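Local atomic coordinates of alpha-1,6-mannanase (Bacteroides thetaiotaomicron, PDB entry 4V1S), a protein that probably hydrolyses alpha-1,6-mannan chains as a glycoside hydrolase family 76 enzyme of a gut bacterium. Residues Ser79-Asn84 with Leu374-Thr378; Asn115-Tyr121 with Thr132-Pro138; Ile124-Thr129 with Arg140-Asn145. All coordinates share one frame; numbering follows the deposited sequence.

Interaction 1. Residues Ser79-Asn84 with Leu374-Thr378; sequences SFIWGN and LRFST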
loop_
_atom_site.group_PDB
_atom_site.type_symbol
_atom_site.label_atom_id
_atom_site.label_comp_id
_atom_site.label_asym_id
_atom_site.label_seq_id
_atom_site.Cartn_x
_atom_site.Cartn_y
_atom_site.Cartn_z
ATOM N N SER A 79 7.317 15.417 -5.574
ATOM C CA SER A 79 7.148 14.284 -4.669
ATOM C C SER A 79 7.780 12.995 -5.170
ATOM O O SER A 79 7.815 12.694 -6.375
ATOM C CB SER A 79 5.669 14.031 -4.437
ATOM O OG SER A 79 4.965 13.791 -5.656
ATOM N N PHE A 80 8.294 12.221 -4.222
ATOM C CA PHE A 80 8.614 10.839 -4.473
ATOM C C PHE A 80 7.339 10.099 -4.843
ATOM O O PHE A 80 6.235 10.543 -4.557
ATOM C CB PHE A 80 9.246 10.200 -3.251
ATOM C CG PHE A 80 10.581 10.792 -2.875
ATOM C CD1 PHE A 80 11.698 10.562 -3.649
ATOM C CD2 PHE A 80 10.723 11.562 -1.730
ATOM C CE1 PHE A 80 12.919 11.106 -3.330
ATOM C CE2 PHE A 80 11.954 12.091 -1.386
ATOM C CZ PHE A 80 13.053 11.856 -2.192
ATOM N N ILE A 81 7.499 8.966 -5.507
ATOM C CA ILE A 81 6.348 8.261 -6.044
ATOM C C ILE A 81 5.354 7.831 -4.940
ATOM O O ILE A 81 4.115 7.827 -5.154
ATOM C CB ILE A 81 6.798 7.083 -6.942
ATOM C CG1 ILE A 81 5.657 6.607 -7.819
ATOM C CG2 ILE A 81 7.370 5.930 -6.121
ATOM C CD1 ILE A 81 6.089 5.581 -8.848
ATOM N N TRP A 82 5.882 7.490 -3.760
ATOM C CA TRP A 82 5.051 6.810 -2.728
ATOM C C TRP A 82 3.736 7.552 -2.413
ATOM O O TRP A 82 2.678 6.961 -2.411
ATOM C CB TRP A 82 5.891 6.655 -1.454
ATOM C CG TRP A 82 5.358 5.725 -0.442
ATOM C CD1 TRP A 82 4.153 5.106 -0.415
ATOM C CD2 TRP A 82 6.030 5.361 0.753
ATOM N NE1 TRP A 82 4.043 4.324 0.723
ATOM C CE2 TRP A 82 5.185 4.475 1.462
ATOM C CE3 TRP A 82 7.266 5.706 1.305
ATOM C CZ2 TRP A 82 5.538 3.936 2.682
ATOM C CZ3 TRP A 82 7.634 5.126 2.505
ATOM C CH2 TRP A 82 6.765 4.277 3.190
ATOM N N GLY A 83 3.804 8.858 -2.122
ATOM C CA GLY A 83 2.589 9.587 -1.746
ATOM C C GLY A 83 1.553 9.601 -2.842
ATOM O O GLY A 83 0.369 9.624 -2.573
ATOM N N ASN A 84 2.021 9.578 -4.098
ATOM C CA ASN A 84 1.137 9.499 -5.232
ATOM C C ASN A 84 0.444 8.166 -5.360
ATOM O O ASN A 84 -0.646 8.081 -5.936
ATOM C CB ASN A 84 1.916 9.751 -6.543
ATOM C CG ASN A 84 2.527 11.133 -6.579
ATOM O OD1 ASN A 84 1.866 12.113 -6.908
ATOM N ND2 ASN A 84 3.758 11.227 -6.152
ATOM N N LEU A 374 3.704 14.420 1.518
ATOM C CA LEU A 374 2.560 13.982 0.750
ATOM C C LEU A 374 1.933 12.695 1.282
ATOM O O LEU A 374 0.737 12.553 1.230
ATOM C CB LEU A 374 2.978 13.787 -0.705
ATOM C CG LEU A 374 1.862 13.423 -1.712
ATOM C CD1 LEU A 374 0.798 14.516 -1.748
ATOM C CD2 LEU A 374 2.490 13.185 -3.081
ATOM N N ARG A 375 2.735 11.753 1.770
ATOM C CA ARG A 375 2.117 10.505 2.178
ATOM C C ARG A 375 1.244 10.618 3.396
ATOM O O ARG A 375 0.343 9.769 3.574
ATOM C CB ARG A 375 3.021 9.275 2.206
ATOM C CG ARG A 375 4.187 9.437 3.014
ATOM C CD ARG A 375 5.396 8.552 2.653
ATOM N NE ARG A 375 6.241 9.282 3.569
ATOM C CZ ARG A 375 7.221 8.855 4.315
ATOM N NH1 ARG A 375 7.664 7.615 4.251
ATOM N NH2 ARG A 375 7.780 9.753 5.137
ATOM N N PHE A 376 1.470 11.634 4.240
ATOM C CA PHE A 376 0.769 11.650 5.525
ATOM C C PHE A 376 -0.758 11.820 5.333
ATOM O O PHE A 376 -1.567 11.175 6.009
ATOM C CB PHE A 376 1.263 12.752 6.460
ATOM C CG PHE A 376 2.737 12.721 6.816
ATOM C CD1 PHE A 376 3.600 11.687 6.443
ATOM C CD2 PHE A 376 3.259 13.775 7.590
ATOM C CE1 PHE A 376 4.937 11.723 6.782
ATOM C CE2 PHE A 376 4.600 13.809 7.939
ATOM C CZ PHE A 376 5.450 12.782 7.532
ATOM N N SER A 377 -1.163 12.733 4.452
ATOM C CA SER A 377 -2.583 12.987 4.269
ATOM C C SER A 377 -3.163 12.104 3.179
ATOM O O SER A 377 -4.347 11.788 3.227
ATOM C CB SER A 377 -2.885 14.451 3.967
ATOM O OG SER A 377 -2.708 15.241 5.134
ATOM N N THR A 378 -2.348 11.670 2.214
ATOM C CA THR A 378 -2.914 10.851 1.149
ATOM C C THR A 378 -3.351 9.457 1.689
ATOM O O THR A 378 -4.359 8.908 1.222
ATOM C CB THR A 378 -1.952 10.700 -0.020
ATOM O OG1 THR A 378 -0.719 10.127 0.411
ATOM C CG2 THR A 378 -1.732 12.049 -0.748
#
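S79 meets L374 just before helix 81-97 begins: its CB and its hydroxyl both lie against the CD2 methyl of the leucine, with CB 3.6 Å from L374 CD2. The hydroxyl oxygen sits between the backbone N and the carbonyl carbon of its own residue (chi1 58°), where it also bonds to Y69 O. Three residues on, W82 turns one indole face to R375. The CD methylene of the arginine lies 3.9 Å from the centroid of the six-membered ring of W82, a CH-pi contact over the face, while R375 NH1 passes the rim at 3.0 Å from W82 CZ3, a tight approach. The guanidinium plane is inclined 66° to the indole, so the group presents its edge rather than stacking flat. R375 NH2 also forms a salt bridge with D373, and the guanidinium makes a cation-pi contact with Y314. The contact joins the beginning of helix 81-97 to the N-terminal part of helix 374-394, the second and the last of twelve long helices, consistent with the (alpha/alpha)6 barrel of the six-hairpin clan, in which this contact brings the last helix back to an early one. A glycerol, probably from the crystallisation liquor, lies near the W82 side chain. The two backbones come nearest at G83, whose CA is 4.1 Å from the CA of R375. A side chain here would run into L374 CG, so the glycine is what allows the backbones so near. T378 OG1 lies 3.2 Å from G83 O and also near L374 O, with one proton for both. N84 then folds back: its ND2 donates almost straight (171°) to S79 OG at 2.9 Å, which holds the amide in place, and ND2 also touches L374 CD2.

Interaction 2. Residues Asn115-Tyr121 with Thr132-Pro138; sequences NYWHPNY and TSAEKVP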
loop_
_atom_site.group_PDB
_atom_site.type_symbol
_atom_site.label_atom_id
_atom_site.label_comp_id
_atom_site.label_asym_id
_atom_site.label_seq_id
_atom_site.Cartn_x
_atom_site.Cartn_y
_atom_site.Cartn_z
ATOM N N ASN A 115 4.987 10.192 -15.721
ATOM C CA ASN A 115 6.169 11.031 -15.479
ATOM C C ASN A 115 7.240 10.279 -14.743
ATOM O O ASN A 115 8.403 10.650 -14.834
ATOM C CB ASN A 115 5.840 12.284 -14.726
ATOM C CG ASN A 115 4.963 13.220 -15.528
ATOM O OD1 ASN A 115 5.199 13.457 -16.710
ATOM N ND2 ASN A 115 3.955 13.775 -14.879
ATOM N N TYR A 116 6.849 9.278 -13.960
ATOM C CA TYR A 116 7.786 8.446 -13.200
ATOM C C TYR A 116 8.210 7.159 -13.918
ATOM O O TYR A 116 9.029 6.393 -13.392
ATOM C CB TYR A 116 7.165 8.078 -11.852
ATOM C CG TYR A 116 6.860 9.250 -10.923
ATOM C CD1 TYR A 116 5.779 10.083 -11.139
ATOM C CD2 TYR A 116 7.663 9.530 -9.838
ATOM C CE1 TYR A 116 5.478 11.114 -10.289
ATOM C CE2 TYR A 116 7.348 10.558 -8.965
ATOM C CZ TYR A 116 6.304 11.385 -9.223
ATOM O OH TYR A 116 6.044 12.429 -8.368
ATOM N N TRP A 117 7.602 6.873 -15.076
ATOM C CA TRP A 117 7.897 5.623 -15.787
ATOM C C TRP A 117 9.144 5.759 -16.622
ATOM O O TRP A 117 9.264 6.687 -17.433
ATOM C CB TRP A 117 6.734 5.281 -16.691
ATOM C CG TRP A 117 6.895 4.037 -17.512
ATOM C CD1 TRP A 117 7.162 3.966 -18.833
ATOM C CD2 TRP A 117 6.796 2.689 -17.042
ATOM N NE1 TRP A 117 7.182 2.667 -19.245
ATOM C CE2 TRP A 117 6.990 1.854 -18.163
ATOM C CE3 TRP A 117 6.578 2.098 -15.773
ATOM C CZ2 TRP A 117 6.898 0.474 -18.093
ATOM C CZ3 TRP A 117 6.518 0.734 -15.713
ATOM C CH2 TRP A 117 6.702 -0.073 -16.875
ATOM N N HIS A 118 10.036 4.783 -16.470
ATOM C CA HIS A 118 11.192 4.676 -17.332
ATOM C C HIS A 118 11.015 3.512 -18.290
ATOM O O HIS A 118 10.897 2.398 -17.852
ATOM C CB HIS A 118 12.487 4.516 -16.532
ATOM C CG HIS A 118 13.704 4.955 -17.278
ATOM N ND1 HIS A 118 14.131 4.344 -18.441
ATOM C CD2 HIS A 118 14.581 5.959 -17.042
ATOM C CE1 HIS A 118 15.207 4.956 -18.889
ATOM N NE2 HIS A 118 15.515 5.925 -18.047
ATOM N N PRO A 119 11.035 3.780 -19.611
ATOM C CA PRO A 119 10.717 2.704 -20.583
ATOM C C PRO A 119 11.856 1.722 -20.810
ATOM O O PRO A 119 11.635 0.669 -21.356
ATOM C CB PRO A 119 10.452 3.458 -21.872
ATOM C CG PRO A 119 11.238 4.713 -21.738
ATOM C CD PRO A 119 11.199 5.077 -20.278
ATOM N N ASN A 120 13.067 2.071 -20.392
ATOM C CA ASN A 120 14.234 1.195 -20.607
ATOM C C ASN A 120 15.452 1.780 -19.943
ATOM O O ASN A 120 16.146 2.639 -20.539
ATOM C CB ASN A 120 14.580 0.945 -22.098
ATOM C CG ASN A 120 15.856 0.108 -22.237
ATOM O OD1 ASN A 120 16.311 -0.494 -21.246
ATOM N ND2 ASN A 120 16.439 0.069 -23.407
ATOM N N TYR A 121 15.767 1.265 -18.757
ATOM C CA TYR A 121 17.042 1.571 -18.154
ATOM C C TYR A 121 17.746 0.248 -17.944
ATOM O O TYR A 121 17.194 -0.678 -17.320
ATOM C CB TYR A 121 16.911 2.378 -16.872
ATOM C CG TYR A 121 18.206 2.529 -16.120
ATOM C CD1 TYR A 121 19.321 3.189 -16.686
ATOM C CD2 TYR A 121 18.385 1.938 -14.879
ATOM C CE1 TYR A 121 20.509 3.334 -15.984
ATOM C CE2 TYR A 121 19.591 2.079 -14.176
ATOM C CZ TYR A 121 20.657 2.739 -14.757
ATOM O OH TYR A 121 21.871 2.890 -14.097
ATOM N N THR A 132 11.238 10.870 -14.267
ATOM C CA THR A 132 12.346 10.444 -15.105
ATOM C C THR A 132 11.870 10.399 -16.552
ATOM O O THR A 132 10.732 10.728 -16.864
ATOM C CB THR A 132 12.876 9.064 -14.624
ATOM O OG1 THR A 132 14.157 8.780 -15.195
ATOM C CG2 THR A 132 11.901 7.956 -14.930
ATOM N N SER A 133 12.786 10.063 -17.432
ATOM C CA SER A 133 12.482 9.867 -18.850
ATOM C C SER A 133 13.554 8.997 -19.456
ATOM O O SER A 133 14.593 8.726 -18.842
ATOM C CB SER A 133 12.399 11.211 -19.581
ATOM O OG SER A 133 13.601 11.942 -19.466
ATOM N N ALA A 134 13.309 8.583 -20.697
ATOM C CA ALA A 134 14.160 7.596 -21.367
ATOM C C ALA A 134 15.648 7.915 -21.428
ATOM O O ALA A 134 16.473 6.986 -21.542
ATOM C CB ALA A 134 13.669 7.367 -22.771
ATOM N N GLU A 135 15.982 9.199 -21.423
ATOM C CA GLU A 135 17.384 9.656 -21.528
ATOM C C GLU A 135 18.081 9.960 -20.187
ATOM O O GLU A 135 19.229 10.410 -20.156
ATOM C CB GLU A 135 17.484 10.861 -22.480
ATOM C CG GLU A 135 17.328 12.240 -21.841
ATOM C CD GLU A 135 15.894 12.600 -21.431
ATOM O OE1 GLU A 135 14.976 11.772 -21.623
ATOM O OE2 GLU A 135 15.681 13.738 -20.917
ATOM N N LYS A 136 17.423 9.630 -19.080
ATOM C CA LYS A 136 17.956 9.896 -17.733
ATOM C C LYS A 136 18.174 8.584 -16.991
ATOM O O LYS A 136 17.541 7.586 -17.299
ATOM C CB LYS A 136 16.979 10.738 -16.931
ATOM C CG LYS A 136 16.891 12.164 -17.408
ATOM C CD LYS A 136 15.637 12.834 -16.859
ATOM C CE LYS A 136 15.933 13.676 -15.639
ATOM N NZ LYS A 136 15.787 12.945 -14.349
ATOM N N VAL A 137 19.089 8.617 -16.041
ATOM C CA VAL A 137 19.376 7.483 -15.196
ATOM C C VAL A 137 18.389 7.591 -14.024
ATOM O O VAL A 137 18.394 8.604 -13.285
ATOM C CB VAL A 137 20.816 7.527 -14.675
ATOM C CG1 VAL A 137 21.051 6.453 -13.613
ATOM C CG2 VAL A 137 21.797 7.347 -15.829
ATOM N N PRO A 138 17.560 6.554 -13.826
ATOM C CA PRO A 138 16.570 6.568 -12.768
ATOM C C PRO A 138 17.044 5.846 -11.513
ATOM O O PRO A 138 17.976 5.040 -11.577
ATOM C CB PRO A 138 15.408 5.793 -13.395
ATOM C CG PRO A 138 16.145 4.703 -14.162
ATOM C CD PRO A 138 17.380 5.386 -14.707
HETATM O O HOH W 1 15.995 4.517 -22.476
#
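P138 and Y121 form the apolar centre. The proline CD sits 3.5 Å from the centroid of the Y121 ring, 20° off its normal, a CH-pi contact over the face. P138 CG also touches H118, 3.5 Å from its CD2, and V137 CG1 reaches the hydroxyl end of Y121. Farther out, P119 CG packs on A134 CB, and the T132 methyl lies against H118 CB. With CG anti to the backbone N (chi1 -156°), the H118 ring swings into the S133-K136 type I turn, where NE2 donates to K136 O at 2.7 Å. ND1 accepts from N120 N in the ring plane, consistent with a neutral imidazole protonated at NE2. Were H118 an alanine, the K136 carbonyl would probably lose its donor and a gap would open beside P138. At the polar edge a water donates to N120 O and to A134 O, 2.7 Å from each, and T132 N donates to N115 O at 2.9 Å. Strand 117-121 pairs antiparallel with strand 124-127 through H118 and G126; Y116 leans on I81 and N84 of helix 81-97, and W117 makes a cation-pi contact with K167 of helix 162-177.

Interaction 3. Residues Ile124-Thr129 with Arg140-Asn145; sequences IAGYAT and RFYDEN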
loop_
_atom_site.group_PDB
_atom_site.type_symbol
_atom_site.label_atom_id
_atom_site.label_comp_id
_atom_site.label_asym_id
_atom_site.label_seq_id
_atom_site.Cartn_x
_atom_site.Cartn_y
_atom_site.Cartn_z
ATOM N N ILE A 124 15.431 -2.854 -18.954
ATOM C CA ILE A 124 14.135 -3.130 -18.396
ATOM C C ILE A 124 13.414 -1.831 -17.999
ATOM O O ILE A 124 14.013 -0.860 -17.529
ATOM C CB ILE A 124 14.182 -4.132 -17.205
ATOM C CG1 ILE A 124 12.749 -4.665 -16.932
ATOM C CG2 ILE A 124 14.895 -3.507 -16.006
ATOM C CD1 ILE A 124 12.690 -5.791 -15.906
ATOM N N ALA A 125 12.123 -1.826 -18.271
ATOM C CA ALA A 125 11.224 -0.725 -17.915
ATOM C C ALA A 125 10.741 -0.852 -16.473
ATOM O O ALA A 125 10.613 -1.960 -15.950
ATOM C CB ALA A 125 10.008 -0.760 -18.844
ATOM N N GLY A 126 10.427 0.283 -15.858
ATOM C CA GLY A 126 9.888 0.256 -14.541
ATOM C C GLY A 126 9.756 1.673 -14.014
ATOM O O GLY A 126 10.360 2.616 -14.541
ATOM N N TYR A 127 8.941 1.835 -12.975
ATOM C CA TYR A 127 8.785 3.144 -12.354
ATOM C C TYR A 127 10.015 3.511 -11.487
ATOM O O TYR A 127 10.597 2.657 -10.859
ATOM C CB TYR A 127 7.545 3.180 -11.455
ATOM C CG TYR A 127 6.226 3.197 -12.203
ATOM C CD1 TYR A 127 5.745 4.366 -12.799
ATOM C CD2 TYR A 127 5.473 2.039 -12.351
ATOM C CE1 TYR A 127 4.562 4.363 -13.554
ATOM C CE2 TYR A 127 4.274 2.045 -13.060
ATOM C CZ TYR A 127 3.816 3.217 -13.662
ATOM O OH TYR A 127 2.629 3.195 -14.367
ATOM N N ALA A 128 10.336 4.801 -11.507
ATOM C CA ALA A 128 11.372 5.450 -10.672
ATOM C C ALA A 128 10.758 6.158 -9.480
ATOM O O ALA A 128 9.553 6.490 -9.470
ATOM C CB ALA A 128 12.203 6.397 -11.514
ATOM N N THR A 129 11.620 6.448 -8.501
ATOM C CA THR A 129 11.186 7.089 -7.296
ATOM C C THR A 129 10.840 8.569 -7.528
ATOM O O THR A 129 10.009 9.141 -6.825
ATOM C CB THR A 129 12.231 6.944 -6.184
ATOM O OG1 THR A 129 11.592 7.115 -4.916
ATOM C CG2 THR A 129 13.415 7.865 -6.377
ATOM N N ARG A 140 15.534 3.355 -9.041
ATOM C CA ARG A 140 14.344 2.480 -9.016
ATOM C C ARG A 140 14.372 1.467 -7.888
ATOM O O ARG A 140 15.464 1.020 -7.484
ATOM C CB ARG A 140 14.139 1.790 -10.355
ATOM C CG ARG A 140 14.073 2.761 -11.528
ATOM C CD ARG A 140 13.580 2.122 -12.797
ATOM N NE ARG A 140 14.559 1.161 -13.325
ATOM C CZ ARG A 140 14.464 0.589 -14.526
ATOM N NH1 ARG A 140 13.460 0.876 -15.325
ATOM N NH2 ARG A 140 15.396 -0.252 -14.953
ATOM N N PHE A 141 13.170 1.197 -7.359
ATOM C CA PHE A 141 12.933 0.374 -6.174
ATOM C C PHE A 141 11.945 -0.714 -6.482
ATOM O O PHE A 141 10.899 -0.460 -7.066
ATOM C CB PHE A 141 12.423 1.268 -5.032
ATOM C CG PHE A 141 13.448 2.289 -4.601
ATOM C CD1 PHE A 141 13.652 3.454 -5.362
ATOM C CD2 PHE A 141 14.240 2.067 -3.509
ATOM C CE1 PHE A 141 14.588 4.393 -4.988
ATOM C CE2 PHE A 141 15.214 2.997 -3.147
ATOM C CZ PHE A 141 15.393 4.140 -3.904
ATOM N N TYR A 142 12.283 -1.932 -6.080
ATOM C CA TYR A 142 11.443 -3.062 -6.432
ATOM C C TYR A 142 10.136 -2.993 -5.634
ATOM O O TYR A 142 9.098 -3.384 -6.154
ATOM C CB TYR A 142 12.188 -4.396 -6.256
ATOM C CG TYR A 142 13.409 -4.494 -7.142
ATOM C CD1 TYR A 142 13.282 -4.698 -8.502
ATOM C CD2 TYR A 142 14.695 -4.331 -6.632
ATOM C CE1 TYR A 142 14.408 -4.775 -9.334
ATOM C CE2 TYR A 142 15.811 -4.401 -7.467
ATOM C CZ TYR A 142 15.652 -4.634 -8.820
ATOM O OH TYR A 142 16.741 -4.721 -9.672
ATOM N N ASP A 143 10.181 -2.465 -4.410
ATOM C CA ASP A 143 8.966 -2.303 -3.629
ATOM C C ASP A 143 8.015 -1.256 -4.220
ATOM O O ASP A 143 6.828 -1.528 -4.370
ATOM C CB ASP A 143 9.226 -2.073 -2.132
ATOM C CG ASP A 143 10.008 -0.808 -1.839
ATOM O OD1 ASP A 143 10.701 -0.295 -2.741
ATOM O OD2 ASP A 143 9.960 -0.324 -0.680
ATOM N N GLU A 144 8.549 -0.093 -4.607
ATOM C CA GLU A 144 7.708 0.968 -5.162
ATOM C C GLU A 144 6.931 0.434 -6.370
ATOM O O GLU A 144 5.760 0.766 -6.565
ATOM C CB GLU A 144 8.530 2.191 -5.583
ATOM C CG GLU A 144 9.082 2.966 -4.417
ATOM C CD GLU A 144 9.960 4.142 -4.812
ATOM O OE1 GLU A 144 10.326 4.265 -6.004
ATOM O OE2 GLU A 144 10.341 4.929 -3.881
ATOM N N ASN A 145 7.603 -0.380 -7.181
ATOM C CA ASN A 145 6.948 -0.967 -8.343
ATOM C C ASN A 145 5.803 -1.907 -7.979
ATOM O O ASN A 145 4.790 -1.938 -8.679
ATOM C CB ASN A 145 7.965 -1.605 -9.323
ATOM C CG ASN A 145 8.555 -0.545 -10.239
ATOM O OD1 ASN A 145 8.070 -0.331 -11.336
ATOM N ND2 ASN A 145 9.533 0.198 -9.735
HETATM O O HOH W 2 11.083 2.826 -8.103
#
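N145 meets the backbone of Y127 with both ends of its amide. OD1 accepts from Y127 N on an in-plane lone pair at 2.9 Å, and ND2 returns a bond to Y127 O, also 2.9 Å. The second ND2 hydrogen goes almost straight (173°) to F141 O, the carbonyl of the helix N-cap residue, which N145 N approaches from the opposite face of the carbonyl plane. Three side-chain bonds therefore fix which end of the amide is oxygen.

At the start of strand 124-127, R140 grips one atom with two nitrogens: NH1 lies 2.9 Å and NH2 3.0 Å from I124 O. That oxygen is in the guanidinium plane, but both donors stand to one face of its own carbonyl plane. A bend at chi3 (-69°) brings the guanidinium round to the strand, and NE is paired with E191 in a salt bridge.

T129 OG1 donates to the syn lone pair of E144 OE2 at 2.7 Å, and F141 CE1 rests on T129 CB. A water accepts from F141 N at 2.8 Å and has Y127 O and E144 OE1 close by.

N145 satisfies both backbone groups of Y127, which do not pair within the hairpin, while R140 adds two donors to I124 O; polar side chains thus join the hairpin to the start of helix 142-159.

From the N terminus, residues 79-84 open the longest loop, which interaction 1 closes only at 374-378, where the last helix of the barrel returns to helix 81-97. Interactions 2 and 3 both nest inside it. Their segments alternate: 115-121 comes first, then 124-129, then 132-138 closes interaction 2 and 140-145 closes interaction 3, so the two loops cross. They share the two-stranded hairpin of 117-121 and 124-127, where Y116 O meets A128 N. Interaction 1 joins this unit directly, S79 O meeting Y116 OH and I81 N meeting T129 O. The hairpin and its following loop are thereby tied to the starts of helices 81-97 and 142-159.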